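Local coordinates for protein putative hydrolase (Bacteroides ovatus, PDB 4HBS) that is a putative hydrolase built as a five-bladed beta-propeller, with a substrate that is not established, at residues Trp35-Tyr40 against Glu406-Asn411; Ser93-Ser98 against Tyr129-His134; Arg136-Thr141 against Tyr156-Gly161; Leu321-Lys326 against Val333-Leu338. All coordinates share one frame; numbering follows the deposited sequence.

Interaction 1. Residues Trp35-Tyr40 against Glu406-Asn411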
# COMPACT_ATOMS: atom_id res chain seq x y z
N TRP A 35 -23.95 12.35 1.81
CA TRP A 35 -24.96 11.77 0.90
C TRP A 35 -24.62 11.89 -0.63
O TRP A 35 -25.11 11.07 -1.40
CB TRP A 35 -26.35 12.36 1.19
CG TRP A 35 -26.48 13.83 0.89
CD1 TRP A 35 -26.17 14.87 1.72
CD2 TRP A 35 -27.04 14.40 -0.29
NE1 TRP A 35 -26.47 16.06 1.10
CE2 TRP A 35 -27.02 15.80 -0.13
CE3 TRP A 35 -27.50 13.87 -1.49
CZ2 TRP A 35 -27.48 16.67 -1.11
CZ3 TRP A 35 -27.97 14.73 -2.47
CH2 TRP A 35 -27.96 16.11 -2.27
N LYS A 36 -23.81 12.88 -1.06
CA LYS A 36 -23.43 13.00 -2.48
C LYS A 36 -22.24 12.04 -2.85
O LYS A 36 -21.91 11.91 -4.04
CB LYS A 36 -23.02 14.45 -2.84
CG LYS A 36 -24.09 15.52 -2.67
CD LYS A 36 -23.62 16.85 -3.31
CE LYS A 36 -24.67 17.93 -3.34
NZ LYS A 36 -24.24 19.17 -2.64
N VAL A 37 -21.59 11.42 -1.84
CA VAL A 37 -20.46 10.53 -2.07
C VAL A 37 -20.98 9.09 -2.17
O VAL A 37 -21.58 8.60 -1.23
CB VAL A 37 -19.40 10.72 -0.95
CG1 VAL A 37 -18.30 9.66 -1.03
CG2 VAL A 37 -18.80 12.12 -1.01
N PHE A 38 -20.76 8.43 -3.33
CA PHE A 38 -21.20 7.05 -3.56
C PHE A 38 -20.03 6.11 -3.34
O PHE A 38 -19.03 6.22 -4.03
CB PHE A 38 -21.77 6.90 -4.97
CG PHE A 38 -22.91 7.86 -5.20
CD1 PHE A 38 -24.17 7.60 -4.67
CD2 PHE A 38 -22.69 9.10 -5.79
CE1 PHE A 38 -25.21 8.52 -4.83
CE2 PHE A 38 -23.74 10.01 -5.95
CZ PHE A 38 -24.99 9.72 -5.45
N VAL A 39 -20.15 5.24 -2.33
CA VAL A 39 -19.13 4.26 -1.95
C VAL A 39 -19.61 2.88 -2.37
O VAL A 39 -20.78 2.55 -2.15
CB VAL A 39 -18.84 4.29 -0.43
CG1 VAL A 39 -17.74 3.31 -0.06
CG2 VAL A 39 -18.48 5.70 0.03
N TYR A 40 -18.71 2.07 -2.93
CA TYR A 40 -19.02 0.73 -3.40
C TYR A 40 -18.02 -0.27 -2.95
O TYR A 40 -16.84 0.06 -2.85
CB TYR A 40 -19.00 0.69 -4.93
CG TYR A 40 -20.02 1.55 -5.62
CD1 TYR A 40 -19.78 2.90 -5.86
CD2 TYR A 40 -21.18 1.00 -6.15
CE1 TYR A 40 -20.72 3.70 -6.50
CE2 TYR A 40 -22.12 1.78 -6.81
CZ TYR A 40 -21.88 3.13 -6.99
OH TYR A 40 -22.81 3.92 -7.63
N GLU A 406 -15.06 14.23 -4.79
CA GLU A 406 -14.83 15.67 -4.98
C GLU A 406 -15.90 16.55 -4.29
O GLU A 406 -15.59 17.67 -3.88
CB GLU A 406 -14.84 16.01 -6.49
CG GLU A 406 -13.76 15.29 -7.31
CD GLU A 406 -14.22 14.15 -8.22
OE1 GLU A 406 -15.08 13.35 -7.79
OE2 GLU A 406 -13.65 14.03 -9.33
N SER A 407 -17.17 16.05 -4.18
CA SER A 407 -18.32 16.73 -3.56
C SER A 407 -18.09 17.20 -2.15
O SER A 407 -18.71 18.17 -1.75
CB SER A 407 -19.52 15.81 -3.52
OG SER A 407 -19.85 15.36 -4.82
N LEU A 408 -17.23 16.51 -1.37
CA LEU A 408 -16.98 16.86 0.03
C LEU A 408 -16.71 18.35 0.27
O LEU A 408 -17.14 18.87 1.31
CB LEU A 408 -15.82 16.04 0.59
CG LEU A 408 -16.09 14.54 0.84
CD1 LEU A 408 -14.85 13.86 1.28
CD2 LEU A 408 -17.19 14.33 1.87
N TYR A 409 -16.06 19.05 -0.68
CA TYR A 409 -15.76 20.47 -0.56
C TYR A 409 -16.72 21.37 -1.39
O TYR A 409 -16.38 22.52 -1.67
CB TYR A 409 -14.30 20.70 -0.96
CG TYR A 409 -13.33 19.93 -0.09
CD1 TYR A 409 -13.18 20.23 1.25
CD2 TYR A 409 -12.61 18.85 -0.60
CE1 TYR A 409 -12.33 19.50 2.07
CE2 TYR A 409 -11.72 18.14 0.20
CZ TYR A 409 -11.61 18.44 1.54
OH TYR A 409 -10.76 17.70 2.34
N ASP A 410 -17.95 20.86 -1.72
CA ASP A 410 -18.99 21.61 -2.47
C ASP A 410 -19.41 22.86 -1.74
O ASP A 410 -19.33 23.95 -2.29
CB ASP A 410 -20.29 20.76 -2.67
CG ASP A 410 -20.39 19.90 -3.91
OD1 ASP A 410 -19.50 20.02 -4.80
OD2 ASP A 410 -21.40 19.17 -4.04
N ASN A 411 -19.88 22.67 -0.50
CA ASN A 411 -20.44 23.75 0.32
C ASN A 411 -19.39 24.39 1.29
O ASN A 411 -19.76 24.95 2.32
CB ASN A 411 -21.68 23.21 1.09
CG ASN A 411 -22.65 22.39 0.23
OD1 ASN A 411 -22.95 21.23 0.54
ND2 ASN A 411 -23.14 22.95 -0.87
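Lys36 sets out toward Asp410 with CG anti to its own carbonyl carbon (chi1 -62°), and its chain then runs extended through CD and CE. A bend at the last torsion (chi4 123°) places NZ. Lys36 and Asp410 reach toward each other tip to tip, and NZ lies 3.2 Å from Asp410 OD2 in a salt bridge that is also a hydrogen bond. NZ meets OD2 on its anti side, 16° out of the carboxylate plane. The same oxygen also lies beside the aliphatic chain, 3.3 Å from Lys36 CD. At the root of the lysine, CB packs on Ser407 CB at 3.8 Å. Ser407 OG is hydrogen-bonded to the backbone oxygen of Asn404. One residue on, Val37 and Leu408 cross at about a right angle, with Val37 CG2 4.0 Å from Leu408 CD2. A backbone bond from Asp410 N to Ser407 O holds the turn that carries the aspartate. The contact ties the lead-in to strand 38-42 to the 3-10 turn that follows strand 399-403, its partner in the sheet. The lysine ammonium also bonds Asn10 O and Tyr34 OH. Three oxygens thus grip one cation, only one of them on a carboxylate. The charge of Lys36 is therefore probably balanced by Asp410, and its ammonium draws together the two ends of the modelled chain.

Interaction 2. Residues Ser93-Ser98 against Tyr129-His134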
# COMPACT_ATOMS: atom_id res chain seq x y z
N SER A 93 3.38 -20.73 3.10
CA SER A 93 4.65 -20.06 3.36
C SER A 93 4.29 -18.67 3.76
O SER A 93 3.24 -18.20 3.34
CB SER A 93 5.46 -20.02 2.08
OG SER A 93 6.84 -20.26 2.31
N PHE A 94 5.14 -17.94 4.47
CA PHE A 94 4.80 -16.57 4.83
C PHE A 94 5.95 -15.61 4.47
O PHE A 94 6.45 -14.90 5.36
CB PHE A 94 4.40 -16.51 6.33
CG PHE A 94 3.51 -15.35 6.75
CD1 PHE A 94 2.39 -15.02 6.01
CD2 PHE A 94 3.76 -14.65 7.92
CE1 PHE A 94 1.57 -13.97 6.39
CE2 PHE A 94 2.91 -13.61 8.32
CZ PHE A 94 1.81 -13.30 7.58
N PRO A 95 6.32 -15.52 3.15
CA PRO A 95 7.39 -14.59 2.73
C PRO A 95 7.21 -13.16 3.22
O PRO A 95 6.08 -12.67 3.24
CB PRO A 95 7.32 -14.65 1.19
CG PRO A 95 6.03 -15.27 0.88
CD PRO A 95 5.81 -16.25 1.98
N ARG A 96 8.31 -12.47 3.56
CA ARG A 96 8.23 -11.09 4.06
C ARG A 96 7.84 -10.09 2.99
O ARG A 96 7.31 -9.04 3.33
CB ARG A 96 9.53 -10.67 4.77
CG ARG A 96 9.89 -11.57 5.96
CD ARG A 96 8.68 -12.03 6.80
NE ARG A 96 8.96 -12.09 8.24
CZ ARG A 96 8.46 -11.28 9.17
NH1 ARG A 96 7.65 -10.29 8.83
NH2 ARG A 96 8.79 -11.43 10.45
N ASN A 97 7.99 -10.44 1.73
CA ASN A 97 7.54 -9.59 0.64
C ASN A 97 7.53 -10.39 -0.65
O ASN A 97 8.20 -11.42 -0.77
CB ASN A 97 8.39 -8.31 0.49
CG ASN A 97 9.86 -8.57 0.35
OD1 ASN A 97 10.29 -9.22 -0.60
ND2 ASN A 97 10.67 -8.12 1.30
N SER A 98 6.76 -9.90 -1.61
CA SER A 98 6.63 -10.53 -2.91
C SER A 98 6.04 -9.54 -3.86
O SER A 98 5.55 -8.49 -3.43
CB SER A 98 5.76 -11.78 -2.83
OG SER A 98 4.50 -11.53 -2.22
N TYR A 129 3.37 -24.81 -3.93
CA TYR A 129 3.07 -23.43 -4.24
C TYR A 129 3.44 -22.47 -3.10
O TYR A 129 2.96 -21.34 -3.06
CB TYR A 129 1.61 -23.27 -4.70
CG TYR A 129 1.49 -23.44 -6.20
CD1 TYR A 129 1.38 -24.71 -6.76
CD2 TYR A 129 1.54 -22.35 -7.06
CE1 TYR A 129 1.28 -24.88 -8.14
CE2 TYR A 129 1.44 -22.51 -8.44
CZ TYR A 129 1.31 -23.78 -8.98
OH TYR A 129 1.21 -23.95 -10.35
N GLN A 130 4.43 -22.88 -2.27
CA GLN A 130 5.00 -22.06 -1.20
C GLN A 130 6.11 -21.22 -1.85
O GLN A 130 6.69 -21.65 -2.85
CB GLN A 130 5.50 -22.93 -0.05
CG GLN A 130 4.34 -23.54 0.72
CD GLN A 130 4.73 -24.10 2.06
OE1 GLN A 130 5.74 -23.73 2.64
NE2 GLN A 130 3.93 -25.01 2.56
N VAL A 131 6.32 -20.00 -1.35
CA VAL A 131 7.24 -19.03 -1.94
C VAL A 131 8.24 -18.51 -0.91
O VAL A 131 7.99 -18.60 0.29
CB VAL A 131 6.36 -17.90 -2.53
CG1 VAL A 131 7.16 -16.66 -2.90
CG2 VAL A 131 5.56 -18.41 -3.72
N ARG A 132 9.39 -18.01 -1.41
CA ARG A 132 10.45 -17.39 -0.60
C ARG A 132 10.36 -15.86 -0.71
O ARG A 132 9.87 -15.35 -1.72
CB ARG A 132 11.82 -17.84 -1.09
CG ARG A 132 11.96 -19.32 -1.26
CD ARG A 132 13.39 -19.67 -1.60
NE ARG A 132 13.60 -21.11 -1.67
CZ ARG A 132 13.32 -21.89 -2.72
NH1 ARG A 132 12.78 -21.36 -3.82
NH2 ARG A 132 13.56 -23.19 -2.67
N THR A 133 10.86 -15.14 0.31
CA THR A 133 10.88 -13.67 0.32
C THR A 133 11.52 -13.13 -1.01
O THR A 133 12.56 -13.65 -1.44
CB THR A 133 11.69 -13.18 1.55
OG1 THR A 133 11.15 -13.74 2.74
CG2 THR A 133 11.76 -11.68 1.65
N HIS A 134 10.88 -12.13 -1.66
CA HIS A 134 11.39 -11.59 -2.92
C HIS A 134 12.73 -10.89 -2.71
O HIS A 134 13.69 -11.23 -3.41
CB HIS A 134 10.37 -10.64 -3.60
CG HIS A 134 10.97 -9.69 -4.58
ND1 HIS A 134 11.34 -10.10 -5.84
CD2 HIS A 134 11.25 -8.38 -4.45
CE1 HIS A 134 11.83 -9.03 -6.45
NE2 HIS A 134 11.80 -7.97 -5.64
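Thr133 packs against the loop residues Pro95, Arg96 and Asn97. Its CB lies 4.0 Å from Arg96 N, and there the side chain forks. OG1, anti to the carbonyl carbon (chi1 -55°), accepts a hydrogen bond from Arg96 N at 3.2 Å, with an N-H...O angle of 166°. CG2 goes the other way, to the amide of Asn97, 3.6 Å from OD1 and at a similar distance from ND2. The Thr133 and Asn97 side chains cross at about a right angle. The amide of Asn97 is held by bonds beyond this contact: ND2 donates to Tyr158 O, and OD1 accepts from Ile135 N. Asn97 OD1 also comes 3.3 Å from His134 CB, near the plane of the imidazole at its edge. The backbone oxygen of Asn97 takes a hydrogen bond from His134 N at 2.9 Å; this donor stands above the carbonyl plane. At the far end of the contact, Ser93 OG donates to Val131 O at 2.9 Å, and Ser93 CB rests on Gln130 CB. Between the two ends, the ring of Pro95 crosses Val131, with CG 4.2 Å from Val131 CG1. Residues 93-98 join strand 88-93 to strand 98-102, which belongs to a four-stranded propeller blade. Residues 129-134 carry a short, weakly bonded strand at about 131-132. Tyr80 of strand 79-80 packs on Pro95 and Val131, while strand 156-165 lies against Arg96, whose guanidinium pairs with Asp77.

Interaction 3. Residues Arg136-Thr141 against Tyr156-Gly161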
# COMPACT_ATOMS: atom_id res chain seq x y z
N ARG A 136 15.57 -9.84 0.26
CA ARG A 136 16.05 -10.17 1.59
C ARG A 136 16.92 -9.05 2.13
O ARG A 136 17.67 -8.45 1.36
CB ARG A 136 16.86 -11.49 1.49
CG ARG A 136 16.34 -12.58 2.36
CD ARG A 136 16.83 -13.96 1.97
NE ARG A 136 18.24 -14.19 2.29
CZ ARG A 136 18.74 -14.45 3.50
NH1 ARG A 136 17.94 -14.50 4.55
NH2 ARG A 136 20.04 -14.67 3.65
N HIS A 137 16.87 -8.80 3.44
CA HIS A 137 17.72 -7.77 4.02
C HIS A 137 19.15 -8.32 4.26
O HIS A 137 19.31 -9.36 4.91
CB HIS A 137 17.15 -7.23 5.33
CG HIS A 137 17.80 -5.95 5.71
ND1 HIS A 137 19.06 -5.92 6.25
CD2 HIS A 137 17.37 -4.69 5.52
CE1 HIS A 137 19.36 -4.64 6.39
NE2 HIS A 137 18.37 -3.86 5.96
N PRO A 138 20.20 -7.58 3.84
CA PRO A 138 21.58 -8.03 4.09
C PRO A 138 21.92 -8.42 5.53
O PRO A 138 22.75 -9.31 5.71
CB PRO A 138 22.41 -6.82 3.69
CG PRO A 138 21.60 -6.12 2.70
CD PRO A 138 20.18 -6.33 3.06
N LYS A 139 21.30 -7.77 6.55
CA LYS A 139 21.56 -8.09 7.96
C LYS A 139 20.88 -9.40 8.41
O LYS A 139 21.18 -9.86 9.51
CB LYS A 139 21.09 -6.94 8.88
CG LYS A 139 21.97 -5.70 8.87
CD LYS A 139 21.47 -4.60 9.83
CE LYS A 139 22.12 -4.64 11.21
NZ LYS A 139 21.58 -3.58 12.12
N ALA A 140 19.94 -9.99 7.61
CA ALA A 140 19.22 -11.22 7.99
C ALA A 140 20.18 -12.38 8.04
O ALA A 140 20.93 -12.59 7.09
CB ALA A 140 18.11 -11.51 7.01
N THR A 141 20.16 -13.12 9.16
CA THR A 141 21.12 -14.17 9.45
C THR A 141 20.76 -15.59 8.97
O THR A 141 21.65 -16.45 9.03
CB THR A 141 21.38 -14.19 10.97
OG1 THR A 141 20.14 -14.38 11.65
CG2 THR A 141 22.07 -12.91 11.45
N TYR A 156 15.61 -9.37 10.24
CA TYR A 156 15.70 -8.16 9.41
C TYR A 156 14.94 -8.41 8.12
O TYR A 156 15.05 -9.50 7.55
CB TYR A 156 17.17 -7.81 9.15
CG TYR A 156 17.91 -7.56 10.45
CD1 TYR A 156 17.70 -6.40 11.18
CD2 TYR A 156 18.67 -8.57 11.04
CE1 TYR A 156 18.31 -6.20 12.42
CE2 TYR A 156 19.28 -8.38 12.28
CZ TYR A 156 19.10 -7.19 12.97
OH TYR A 156 19.71 -6.97 14.18
N LEU A 157 14.16 -7.44 7.68
CA LEU A 157 13.38 -7.63 6.45
C LEU A 157 13.10 -6.31 5.75
O LEU A 157 13.51 -5.25 6.23
CB LEU A 157 12.04 -8.36 6.78
CG LEU A 157 11.09 -7.65 7.74
CD1 LEU A 157 10.02 -6.89 7.01
CD2 LEU A 157 10.44 -8.60 8.65
N TYR A 158 12.44 -6.41 4.58
CA TYR A 158 12.06 -5.28 3.75
C TYR A 158 10.56 -5.29 3.54
O TYR A 158 9.99 -6.35 3.29
CB TYR A 158 12.77 -5.35 2.37
CG TYR A 158 14.19 -4.81 2.35
CD1 TYR A 158 14.47 -3.52 2.79
CD2 TYR A 158 15.23 -5.55 1.81
CE1 TYR A 158 15.77 -3.01 2.76
CE2 TYR A 158 16.53 -5.05 1.76
CZ TYR A 158 16.80 -3.79 2.27
OH TYR A 158 18.08 -3.28 2.25
N TRP A 159 9.92 -4.12 3.62
CA TRP A 159 8.51 -3.99 3.30
C TRP A 159 8.37 -2.86 2.27
O TRP A 159 9.23 -1.97 2.20
CB TRP A 159 7.66 -3.77 4.56
CG TRP A 159 7.32 -5.04 5.31
CD1 TRP A 159 7.23 -6.31 4.81
CD2 TRP A 159 7.00 -5.13 6.70
NE1 TRP A 159 6.86 -7.18 5.80
CE2 TRP A 159 6.70 -6.48 6.97
CE3 TRP A 159 6.88 -4.19 7.74
CZ2 TRP A 159 6.25 -6.91 8.23
CZ3 TRP A 159 6.51 -4.62 9.00
CH2 TRP A 159 6.20 -5.97 9.24
N ALA A 160 7.36 -2.97 1.40
CA ALA A 160 7.17 -2.09 0.26
C ALA A 160 7.06 -0.63 0.60
O ALA A 160 6.39 -0.26 1.56
CB ALA A 160 5.92 -2.49 -0.50
N GLY A 161 7.72 0.19 -0.20
CA GLY A 161 7.61 1.63 -0.20
C GLY A 161 6.94 1.91 -1.52
O GLY A 161 6.58 0.97 -2.23
O HOH W 1 14.87 -10.59 4.92
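His137 and Tyr158 meet ring to ring, with CD2 of the histidine 3.4 Å from Tyr158 CZ. CD2 stands over one face of the tyrosine, offset toward the rim. The two planes are inclined at 40°, with centroids 4.7 Å apart, so the pair is oblique. CG of His137 lies anti to the backbone N (chi1 -164°), which carries the ring out to Tyr158. Nearer the backbone, His137 CB is 3.9 Å from Tyr156 CB. Tyr156 in turn receives Lys139 CB over one face, a CH-pi contact with CB 3.9 Å from the ring centroid. A water links the backbones, accepting from His137 N and donating to Tyr156 O. The residues facing strand 156-165 come from a type I beta turn, His137 to Ala140, closed by Ala140 N to His137 O. This strand edges one four-stranded antiparallel blade of the propeller, and the turn lies against the face of it that bears Tyr156 and Tyr158. Inside the turn, Lys139 N donates to His137 ND1 at 2.9 Å, in the plane of the imidazole, which helps fix the rotation of that ring. Pro138 CD lies 3.4 Å above one face of the same ring. An alanine in place of His137 would probably leave Lys139 N without its ring acceptor and open a gap beside Tyr158. Further out, Phe189 meets the imidazole, Tyr158 OH bonds Asp215 OD2, and Arg213 NH2 binds the backbone oxygen of Arg136.

Interaction 4. Residues Leu321-Lys326 against Val333-Leu338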
# COMPACT_ATOMS: atom_id res chain seq x y z
N LEU A 321 -10.02 9.40 6.08
CA LEU A 321 -10.00 10.86 6.08
C LEU A 321 -9.50 11.46 4.78
O LEU A 321 -8.72 10.83 4.08
CB LEU A 321 -9.10 11.37 7.21
CG LEU A 321 -9.41 10.82 8.59
CD1 LEU A 321 -8.49 11.44 9.60
CD2 LEU A 321 -10.87 11.03 8.96
N MSE A 322 -9.91 12.70 4.51
CA MSE A 322 -9.45 13.45 3.35
C MSE A 322 -9.18 14.89 3.74
O MSE A 322 -9.98 15.50 4.45
CB MSE A 322 -10.46 13.40 2.20
CG MSE A 322 -9.89 14.00 0.90
SE MSE A 322 -11.12 14.06 -0.57
CE MSE A 322 -10.98 12.32 -1.04
N PHE A 323 -8.05 15.45 3.24
CA PHE A 323 -7.61 16.84 3.43
C PHE A 323 -7.27 17.43 2.09
O PHE A 323 -7.00 16.67 1.16
CB PHE A 323 -6.37 16.93 4.33
CG PHE A 323 -6.42 16.14 5.61
CD1 PHE A 323 -6.21 14.77 5.60
CD2 PHE A 323 -6.62 16.78 6.83
CE1 PHE A 323 -6.24 14.04 6.79
CE2 PHE A 323 -6.63 16.05 8.01
CZ PHE A 323 -6.43 14.69 7.99
N ARG A 324 -7.20 18.75 1.98
CA ARG A 324 -6.82 19.39 0.72
C ARG A 324 -5.80 20.51 0.93
O ARG A 324 -5.71 21.08 2.02
CB ARG A 324 -8.06 19.94 -0.00
CG ARG A 324 -8.88 20.95 0.81
CD ARG A 324 -9.80 21.72 -0.09
NE ARG A 324 -10.63 22.67 0.64
CZ ARG A 324 -11.63 23.37 0.11
NH1 ARG A 324 -11.93 23.24 -1.19
NH2 ARG A 324 -12.34 24.21 0.85
N SER A 325 -5.05 20.84 -0.14
CA SER A 325 -4.06 21.93 -0.14
C SER A 325 -3.85 22.48 -1.55
O SER A 325 -4.23 21.86 -2.54
CB SER A 325 -2.72 21.44 0.41
OG SER A 325 -1.79 22.50 0.52
N LYS A 326 -3.20 23.66 -1.62
CA LYS A 326 -2.86 24.30 -2.89
C LYS A 326 -1.44 23.82 -3.35
O LYS A 326 -1.03 24.18 -4.45
CB LYS A 326 -2.92 25.84 -2.76
N VAL A 333 -5.51 21.04 4.82
CA VAL A 333 -6.54 21.58 5.69
C VAL A 333 -7.90 20.97 5.37
O VAL A 333 -8.02 20.17 4.45
CB VAL A 333 -6.59 23.15 5.56
CG1 VAL A 333 -5.37 23.78 6.19
CG2 VAL A 333 -6.72 23.59 4.10
N ASP A 334 -8.91 21.35 6.17
CA ASP A 334 -10.30 20.98 6.01
C ASP A 334 -10.47 19.47 5.96
O ASP A 334 -10.74 18.89 4.91
CB ASP A 334 -10.88 21.69 4.76
CG ASP A 334 -10.61 23.19 4.75
OD1 ASP A 334 -10.66 23.81 5.84
OD2 ASP A 334 -10.30 23.74 3.66
N GLN A 335 -10.27 18.83 7.11
CA GLN A 335 -10.42 17.39 7.21
C GLN A 335 -11.86 17.02 6.94
O GLN A 335 -12.76 17.77 7.33
CB GLN A 335 -10.00 16.90 8.60
CG GLN A 335 -10.01 15.37 8.80
CD GLN A 335 -9.75 15.07 10.26
OE1 GLN A 335 -8.66 15.31 10.77
NE2 GLN A 335 -10.78 14.64 10.99
N LYS A 336 -12.08 15.92 6.24
CA LYS A 336 -13.41 15.39 5.96
C LYS A 336 -13.38 13.89 6.14
O LYS A 336 -12.32 13.30 5.98
CB LYS A 336 -13.83 15.72 4.51
CG LYS A 336 -13.97 17.20 4.17
CD LYS A 336 -15.31 17.73 4.52
CE LYS A 336 -15.35 19.23 4.53
NZ LYS A 336 -16.75 19.72 4.45
N THR A 337 -14.50 13.26 6.48
CA THR A 337 -14.55 11.80 6.57
C THR A 337 -15.13 11.33 5.23
O THR A 337 -16.29 11.62 4.92
CB THR A 337 -15.32 11.35 7.80
OG1 THR A 337 -14.60 11.78 8.95
CG2 THR A 337 -15.47 9.85 7.86
N LEU A 338 -14.28 10.68 4.41
CA LEU A 338 -14.68 10.18 3.10
C LEU A 338 -15.73 9.10 3.27
O LEU A 338 -16.83 9.21 2.73
CB LEU A 338 -13.45 9.66 2.35
CG LEU A 338 -13.62 9.35 0.89
CD1 LEU A 338 -13.99 10.58 0.11
CD2 LEU A 338 -12.35 8.72 0.32
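Strands 321-325 and 333-338 pair as an antiparallel hairpin with axes at 150°, and a beta bulge shifts the register by one between Met322 and Arg324. The hairpin is the outer pair of strands of a four-stranded antiparallel blade, with 333-340 at its edge. Met322 and Lys336 form one hydrogen-bonded pair, with Lys336 N to Met322 O at 2.8 Å. Arg324 and Val333 form the next, with Arg324 N to Val333 O at 3.0 Å. Phe323 and Gln335 lie side by side and point the same way. The glutamine amide stands nearly perpendicular to the ring (83°), and Gln335 CG comes 3.5 Å from Phe323 CE2. Its tip bonds Ser293 OG through OE1 and a glycerol, probably from the crystallisation liquor, through NE2. Leu321 CD1 packs on Gln335 CD at 3.9 Å. Selenomethionine Met322 bends at its last torsion, and its CE touches Leu338 CD1 at 3.7 Å. Arg324 CG sits between the backbone N and the carbonyl carbon (chi1 58°), and the chain then runs extended to NE. NE donates to Asp334 OD2 at 3.2 Å, on the anti lone pair and in the guanidinium plane. NH2 adds a weak bond to the same oxygen at 3.5 Å. NH2 also bonds Ala413 O, near the C-terminus. An alanine at Arg324 would probably leave the Asp334 carboxylate without its cationic mate and Ala413 O without this donor. One carboxylate oxygen thus takes two N-H groups, one of them weakly, and the arginine probably neutralises Asp334 while joining the bulged hairpin to the chain's end.

Overall arrangement
Interactions 1 and 4 lie on one side of the chain's centre, 2 and 3 on the other. Interactions 1 and 4 touch where Tyr409 OH bonds Asp334 O, so the segment after strand 399-403 lies on the outer hairpin of the neighbouring blade. Interactions 2 and 3 meet through Asn97 ND2 and Tyr158 O. Interactions 1 and 2 are largely buried; 3 and 4 are partly so. Only interaction 4 joins two paired strands, by a backbone ladder; the others engage loops or turns. Salt bridges mark interactions 1 and 4, a mix of side-chain and backbone hydrogen bonds interaction 2, and ring contacts with a bridging water interaction 3.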